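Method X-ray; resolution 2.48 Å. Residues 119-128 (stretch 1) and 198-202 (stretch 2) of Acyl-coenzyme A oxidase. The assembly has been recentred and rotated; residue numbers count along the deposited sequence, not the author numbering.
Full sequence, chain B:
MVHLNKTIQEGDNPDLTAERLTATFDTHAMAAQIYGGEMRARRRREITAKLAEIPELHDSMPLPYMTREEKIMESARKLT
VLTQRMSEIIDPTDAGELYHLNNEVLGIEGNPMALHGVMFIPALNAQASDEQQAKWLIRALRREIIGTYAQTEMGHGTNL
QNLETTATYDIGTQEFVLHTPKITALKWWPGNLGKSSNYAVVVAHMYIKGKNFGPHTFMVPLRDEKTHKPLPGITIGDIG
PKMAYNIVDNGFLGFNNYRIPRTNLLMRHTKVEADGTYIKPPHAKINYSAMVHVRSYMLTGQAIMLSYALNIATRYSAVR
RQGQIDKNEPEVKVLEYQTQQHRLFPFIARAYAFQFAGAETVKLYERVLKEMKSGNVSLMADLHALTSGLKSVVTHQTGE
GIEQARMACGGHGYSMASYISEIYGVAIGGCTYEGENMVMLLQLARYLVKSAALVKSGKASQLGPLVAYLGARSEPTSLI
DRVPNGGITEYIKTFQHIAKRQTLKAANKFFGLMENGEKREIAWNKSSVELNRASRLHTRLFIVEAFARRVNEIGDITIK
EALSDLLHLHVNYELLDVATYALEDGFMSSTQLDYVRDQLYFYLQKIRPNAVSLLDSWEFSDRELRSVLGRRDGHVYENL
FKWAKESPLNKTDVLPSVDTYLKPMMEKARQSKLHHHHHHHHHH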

# COMPACT_ATOMS: atom_id res chain seq x y z
N MET B 119 8.14 24.39 -6.67
CA MET B 119 8.17 24.54 -8.12
C MET B 119 8.07 25.98 -8.58
O MET B 119 8.78 26.37 -9.51
CB MET B 119 7.02 23.74 -8.77
CG MET B 119 7.16 22.22 -8.75
SD MET B 119 8.66 21.60 -9.53
CE MET B 119 8.68 22.51 -11.07
N PHE B 120 7.19 26.78 -7.99
CA PHE B 120 6.95 28.13 -8.51
C PHE B 120 8.22 28.96 -8.50
O PHE B 120 8.71 29.40 -9.55
CB PHE B 120 5.86 28.80 -7.67
CG PHE B 120 5.42 30.14 -8.18
CD1 PHE B 120 4.94 30.29 -9.47
CD2 PHE B 120 5.41 31.25 -7.34
CE1 PHE B 120 4.49 31.54 -9.92
CE2 PHE B 120 4.96 32.49 -7.77
CZ PHE B 120 4.50 32.63 -9.07
N ILE B 121 8.81 29.14 -7.31
CA ILE B 121 10.02 29.95 -7.20
C ILE B 121 11.17 29.30 -7.98
O ILE B 121 11.87 30.02 -8.72
CB ILE B 121 10.34 30.23 -5.73
CG1 ILE B 121 9.43 31.35 -5.23
CG2 ILE B 121 11.80 30.58 -5.54
CD1 ILE B 121 9.29 31.40 -3.72
N PRO B 122 11.40 27.98 -7.90
CA PRO B 122 12.45 27.40 -8.76
C PRO B 122 12.25 27.67 -10.24
O PRO B 122 13.22 27.93 -10.96
CB PRO B 122 12.39 25.90 -8.42
CG PRO B 122 11.99 25.90 -6.98
CD PRO B 122 10.97 27.02 -6.86
N ALA B 123 11.00 27.64 -10.73
CA ALA B 123 10.77 27.94 -12.13
C ALA B 123 11.13 29.40 -12.45
O ALA B 123 11.70 29.70 -13.50
CB ALA B 123 9.32 27.62 -12.50
N LEU B 124 10.80 30.33 -11.55
CA LEU B 124 11.17 31.73 -11.75
C LEU B 124 12.68 31.93 -11.79
O LEU B 124 13.19 32.69 -12.62
CB LEU B 124 10.56 32.62 -10.67
CG LEU B 124 9.06 32.82 -10.78
CD1 LEU B 124 8.53 33.55 -9.57
CD2 LEU B 124 8.81 33.62 -12.05
N ASN B 125 13.42 31.28 -10.88
CA ASN B 125 14.87 31.33 -10.94
C ASN B 125 15.40 30.83 -12.28
O ASN B 125 16.26 31.46 -12.89
CB ASN B 125 15.48 30.49 -9.81
CG ASN B 125 15.37 31.16 -8.46
OD1 ASN B 125 15.50 32.38 -8.35
ND2 ASN B 125 15.12 30.36 -7.42
N ALA B 126 14.86 29.70 -12.75
CA ALA B 126 15.44 28.98 -13.88
C ALA B 126 15.08 29.58 -15.23
O ALA B 126 15.88 29.48 -16.17
CB ALA B 126 14.98 27.52 -13.85
N GLN B 127 13.90 30.20 -15.37
CA GLN B 127 13.35 30.54 -16.67
C GLN B 127 13.02 32.02 -16.84
O GLN B 127 12.98 32.50 -17.98
CB GLN B 127 12.07 29.73 -16.95
CG GLN B 127 12.20 28.21 -16.72
CD GLN B 127 10.83 27.53 -16.50
OE1 GLN B 127 9.80 28.20 -16.48
NE2 GLN B 127 10.84 26.21 -16.34
N ALA B 128 12.75 32.75 -15.76
CA ALA B 128 12.43 34.16 -15.86
C ALA B 128 13.72 34.96 -16.07
O ALA B 128 14.78 34.59 -15.55
CB ALA B 128 11.69 34.64 -14.61
N ASN B 198 -2.95 32.39 -6.73
CA ASN B 198 -3.46 33.41 -7.63
C ASN B 198 -2.60 33.62 -8.86
O ASN B 198 -3.03 34.30 -9.79
CB ASN B 198 -3.69 34.75 -6.89
CG ASN B 198 -2.55 35.14 -5.96
OD1 ASN B 198 -1.40 34.70 -6.10
ND2 ASN B 198 -2.87 35.95 -4.98
N TYR B 199 -1.41 33.02 -8.90
CA TYR B 199 -0.56 33.00 -10.08
C TYR B 199 -0.14 31.57 -10.38
O TYR B 199 -0.22 30.69 -9.52
CB TYR B 199 0.68 33.90 -9.89
CG TYR B 199 0.36 35.38 -10.01
CD1 TYR B 199 -0.36 36.05 -9.01
CD2 TYR B 199 0.83 36.12 -11.10
CE1 TYR B 199 -0.66 37.40 -9.12
CE2 TYR B 199 0.54 37.46 -11.22
CZ TYR B 199 -0.20 38.10 -10.22
OH TYR B 199 -0.48 39.45 -10.33
N ALA B 200 0.28 31.32 -11.62
CA ALA B 200 0.94 30.06 -11.95
C ALA B 200 1.92 30.26 -13.09
O ALA B 200 1.70 31.08 -13.98
CB ALA B 200 -0.07 28.97 -12.34
N VAL B 201 3.01 29.51 -13.07
CA VAL B 201 3.81 29.35 -14.27
C VAL B 201 3.18 28.19 -15.06
O VAL B 201 3.10 27.06 -14.56
CB VAL B 201 5.29 29.07 -13.94
CG1 VAL B 201 6.08 28.80 -15.22
CG2 VAL B 201 5.91 30.23 -13.14
N VAL B 202 2.75 28.46 -16.28
CA VAL B 202 1.93 27.53 -17.05
C VAL B 202 2.73 27.08 -18.27
O VAL B 202 3.37 27.90 -18.94
CB VAL B 202 0.60 28.19 -17.47
CG1 VAL B 202 -0.19 27.27 -18.40
CG2 VAL B 202 -0.20 28.53 -16.23

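Residues 119-127 form the last turns of a helix that begins earlier in the chain, and residues 199-202 form a strand that continues beyond the segment. The two axes approach to 8.7 Å, with an angle of 56° between their N-to-C directions, so the helix crosses the strand obliquely. The helix is regular after a kink at Pro 122, whose nitrogen carries no hydrogen and cannot bond to the preceding turn. Downstream, the i to i+4 pattern runs without a break from Ala 123 N to Met 119 O (2.8 Å) through Gln 127 N to Ala 123 O (2.9 Å). A further bond from Ala 128 N to Leu 124 O (3.2 Å) follows, although Ala 128 itself has left helical torsion angles. Across the interface, the CA atoms of Phe 120 and Val 201 lie nearest each other, at 6.7 Å.

No hydrogen bond links the two stretches; the contact is one of apolar packing, and it buries 221 Å² in total. Phe 120 and Val 201 contribute most of this area. The CA-to-CB bond of Phe 120 points sideways, but its t rotamer (chi1 -175°) brings the ring nearer the strand. There Phe 120 CE1 lies 3.8 Å from Val 201 CG2 and Phe 120 CZ 4.1 Å from Tyr 199 CB, while the backbone between them is also within reach, with Phe 120 CE1 4.3 Å from Ala 200 C. The ring thus spans three consecutive strand residues, which a long, flat side chain can do.

The alternation of the strand determines which of its side chains take part. Tyr 199 and Val 201 direct their CA-to-CB bonds toward the helix, whereas Ala 200 points away. CG2 of Val 201 meets the Phe 120 ring and CG1 lies 4.0 Å from Gln 127 OE1, while both methyls border Ala 123 CB, at 4.3 Å from CG2 and 4.4 Å from CG1. Its branched side chain therefore touches residues at successive turns of the helix. Ala 123, pointing toward the strand, offers a single methyl group where the backbones are close, and remains buried.

Tyr 199 contributes the base of its side chain; the end leads away, and its OH is hydrogen-bonded elsewhere in the structure. Gln 127 likewise points toward the strand, but its contact with Val 201 is simple van der Waals proximity, since a methyl group offers OE1 no hydrogen-bonding partner. That oxygen is satisfied elsewhere in the structure, so OE1 can border the apolar contact without being left unpaired.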